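Local coordinates for fibronectin type III domain-containing protein (Simiduia agarivorans, PDB 6P2K) that probably hydrolyses the backbone of xyloglucan or related beta-glucans, as a family 74 glycoside hydrolase built from seven-bladed beta-propellers, at residues L642-N646 with N647-L651. Numbering follows the deposited sequence.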
ATOM      1  N   LEU B 642      -8.703 -39.786 -49.203  1.00 40.08           N
ATOM      2  CA  LEU B 642      -9.326 -38.813 -48.315  1.00 36.39           C
ATOM      3  C   LEU B 642      -9.713 -37.523 -49.018  1.00 33.28           C
ATOM      4  O   LEU B 642     -10.780 -36.973 -48.738  1.00 30.59           O
ATOM      5  CB  LEU B 642      -8.386 -38.495 -47.139  1.00 35.48           C
ATOM      6  CG  LEU B 642      -8.073 -39.651 -46.184  1.00 37.90           C
ATOM      7  CD1 LEU B 642      -6.894 -39.303 -45.289  1.00 37.40           C
ATOM      8  CD2 LEU B 642      -9.290 -40.021 -45.345  1.00 29.29           C
ATOM      9  N   THR B 643      -8.874 -37.024 -49.922  1.00 33.60           N
ATOM     10  CA  THR B 643      -9.197 -35.814 -50.666  1.00 35.08           C
ATOM     11  C   THR B 643     -10.433 -36.031 -51.533  1.00 38.55           C
ATOM     12  O   THR B 643     -10.616 -37.096 -52.130  1.00 35.67           O
ATOM     13  CB  THR B 643      -8.011 -35.402 -51.540  1.00 39.06           C
ATOM     14  OG1 THR B 643      -6.882 -35.108 -50.708  1.00 41.57           O
ATOM     15  CG2 THR B 643      -8.353 -34.178 -52.381  1.00 38.88           C
ATOM     16  N   ASP B 644     -11.300 -35.006 -51.590  1.00 40.42           N
ATOM     17  CA  ASP B 644     -12.474 -35.003 -52.466  1.00 42.14           C
ATOM     18  C   ASP B 644     -12.650 -33.576 -52.990  1.00 35.39           C
ATOM     19  O   ASP B 644     -13.472 -32.805 -52.491  1.00 30.20           O
ATOM     20  CB  ASP B 644     -13.723 -35.503 -51.741  1.00 46.20           C
ATOM     21  CG  ASP B 644     -14.976 -35.398 -52.595  1.00 49.95           C
ATOM     22  OD1 ASP B 644     -14.891 -35.656 -53.817  1.00 51.29           O
ATOM     23  OD2 ASP B 644     -16.040 -35.054 -52.042  1.00 50.02           O
ATOM     24  N   GLY B 645     -11.866 -33.233 -54.011  1.00 36.65           N
ATOM     25  CA  GLY B 645     -11.936 -31.901 -54.588  1.00 37.29           C
ATOM     26  C   GLY B 645     -11.578 -30.838 -53.570  1.00 38.16           C
ATOM     27  O   GLY B 645     -10.709 -31.025 -52.711  1.00 38.93           O
ATOM     28  N   ASN B 646     -12.262 -29.702 -53.658  1.00 33.76           N
ATOM     29  CA  ASN B 646     -12.089 -28.624 -52.698  1.00 34.59           C
ATOM     30  C   ASN B 646     -13.065 -28.717 -51.532  1.00 32.92           C
ATOM     31  O   ASN B 646     -13.217 -27.742 -50.791  1.00 32.19           O
ATOM     32  CB  ASN B 646     -12.231 -27.269 -53.395  1.00 39.75           C
ATOM     33  CG  ASN B 646     -11.102 -26.998 -54.376  1.00 47.32           C
ATOM     34  OD1 ASN B 646      -9.974 -27.455 -54.184  1.00 48.10           O
ATOM     35  ND2 ASN B 646     -11.405 -26.255 -55.434  1.00 48.72           N
ATOM     36  N   ASN B 647     -13.719 -29.865 -51.351  1.00 31.72           N
ATOM     37  CA  ASN B 647     -14.680 -30.024 -50.265  1.00 30.98           C
ATOM     38  C   ASN B 647     -13.962 -30.185 -48.932  1.00 30.08           C
ATOM     39  O   ASN B 647     -13.041 -31.000 -48.803  1.00 29.13           O
ATOM     40  CB  ASN B 647     -15.574 -31.235 -50.518  1.00 33.64           C
ATOM     41  CG  ASN B 647     -16.578 -31.002 -51.628  1.00 37.49           C
ATOM     42  OD1 ASN B 647     -17.170 -29.925 -51.734  1.00 34.14           O
ATOM     43  ND2 ASN B 647     -16.775 -32.014 -52.467  1.00 39.64           N
ATOM     44  N   TRP B 648     -14.385 -29.413 -47.936  1.00 28.18           N
ATOM     45  CA  TRP B 648     -13.869 -29.585 -46.587  1.00 30.35           C
ATOM     46  C   TRP B 648     -14.589 -30.742 -45.910  1.00 30.43           C
ATOM     47  O   TRP B 648     -15.786 -30.954 -46.118  1.00 29.34           O
ATOM     48  CB  TRP B 648     -14.044 -28.305 -45.771  1.00 26.42           C
ATOM     49  CG  TRP B 648     -13.114 -27.207 -46.180  1.00 24.37           C
ATOM     50  CD1 TRP B 648     -12.770 -26.853 -47.453  1.00 26.45           C
ATOM     51  CD2 TRP B 648     -12.408 -26.318 -45.311  1.00 21.99           C
ATOM     52  NE1 TRP B 648     -11.894 -25.796 -47.430  1.00 24.47           N
ATOM     53  CE2 TRP B 648     -11.657 -25.447 -46.127  1.00 24.11           C
ATOM     54  CE3 TRP B 648     -12.338 -26.171 -43.922  1.00 22.02           C
ATOM     55  CZ2 TRP B 648     -10.839 -24.447 -45.598  1.00 25.99           C
ATOM     56  CZ3 TRP B 648     -11.532 -25.178 -43.400  1.00 21.66           C
ATOM     57  CH2 TRP B 648     -10.791 -24.329 -44.237  1.00 24.92           C
ATOM     58  N   GLN B 649     -13.846 -31.500 -45.106  1.00 29.93           N
ATOM     59  CA  GLN B 649     -14.368 -32.692 -44.456  1.00 26.73           C
ATOM     60  C   GLN B 649     -13.848 -32.750 -43.028  1.00 25.63           C
ATOM     61  O   GLN B 649     -12.901 -32.049 -42.663  1.00 26.83           O
ATOM     62  CB  GLN B 649     -13.964 -33.970 -45.211  1.00 29.63           C
ATOM     63  CG  GLN B 649     -14.209 -33.924 -46.714  1.00 35.05           C
ATOM     64  CD  GLN B 649     -13.523 -35.059 -47.460  1.00 36.05           C
ATOM     65  OE1 GLN B 649     -14.139 -35.737 -48.282  1.00 39.95           O
ATOM     66  NE2 GLN B 649     -12.241 -35.265 -47.178  1.00 32.17           N
ATOM     67  N   ILE B 650     -14.480 -33.596 -42.218  1.00 24.04           N
ATOM     68  CA  ILE B 650     -14.002 -33.900 -40.873  1.00 24.96           C
ATOM     69  C   ILE B 650     -13.298 -35.247 -40.922  1.00 27.62           C
ATOM     70  O   ILE B 650     -13.913 -36.267 -41.259  1.00 25.18           O
ATOM     71  CB  ILE B 650     -15.144 -33.913 -39.844  1.00 26.17           C
ATOM     72  CG1 ILE B 650     -15.865 -32.562 -39.805  1.00 22.13           C
ATOM     73  CG2 ILE B 650     -14.593 -34.239 -38.464  1.00 26.70           C
ATOM     74  CD1 ILE B 650     -15.043 -31.450 -39.200  1.00 20.02           C
ATOM     75  N   LEU B 651     -12.009 -35.251 -40.603  1.00 28.07           N
ATOM     76  CA  LEU B 651     -11.216 -36.470 -40.535  1.00 25.47           C
ATOM     77  C   LEU B 651     -10.833 -36.732 -39.087  1.00 26.22           C
ATOM     78  O   LEU B 651     -10.547 -35.797 -38.333  1.00 23.84           O
ATOM     79  CB  LEU B 651      -9.956 -36.372 -41.403  1.00 24.69           C
ATOM     80  CG  LEU B 651     -10.141 -36.002 -42.878  1.00 25.78           C
ATOM     81  CD1 LEU B 651      -8.877 -36.286 -43.671  1.00 26.23           C
ATOM     82  CD2 LEU B 651     -11.314 -36.749 -43.476  1.00 25.57           C
TER
HETATM   83  O   HOH W   1     -11.051 -32.261 -50.211  1.00 24.98           O
HETATM   84  O   HOH W   2     -16.544 -35.181 -49.654  1.00 37.03           O
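Gln649 NE2 donates to the backbone carbonyl Leu642 O at 2.7 Å, nearly straight (N-H...O 166°) and in the amide plane, while OE1 accepts hydrogen bonds from a water and from Lys662 on the neighbouring strand 661-664. Glutamine suits this place because its chain, extended beyond CG, carries a donor and an acceptor from the strand up to the loop. The loop itself reverses through a type II' beta turn from Asp644 to Asn647, closed by Asn647 N to Asp644 O (3.2 Å), with Gly645 taking the positive phi of its second position, which glycine adopts readily. Across the same turn Asn647 ND2 reaches Asp644 OD2 at 3.2 Å from above the carboxylate plane, the two flat groups being turned 53° apart. Aspartate offers the asparagine N-H a carboxylate acceptor; its CG lies anti to its backbone N (chi1 175°), which brings that group over to Asn647. Inside the bend another water accepts from Asp644 N and donates to Gly645 O and Asn647 O. Where the two arms of the bend end, Leu642 CD1 meets Leu651 CD1 at 4.0 Å, the leucines bringing apolar branches to the side where Leu611 and Trp660 lie. With both ends of its buried amide occupied, Gln649 is probably fixed in rotation and holds the loop at Leu642 against strand 648-653 of this propeller blade.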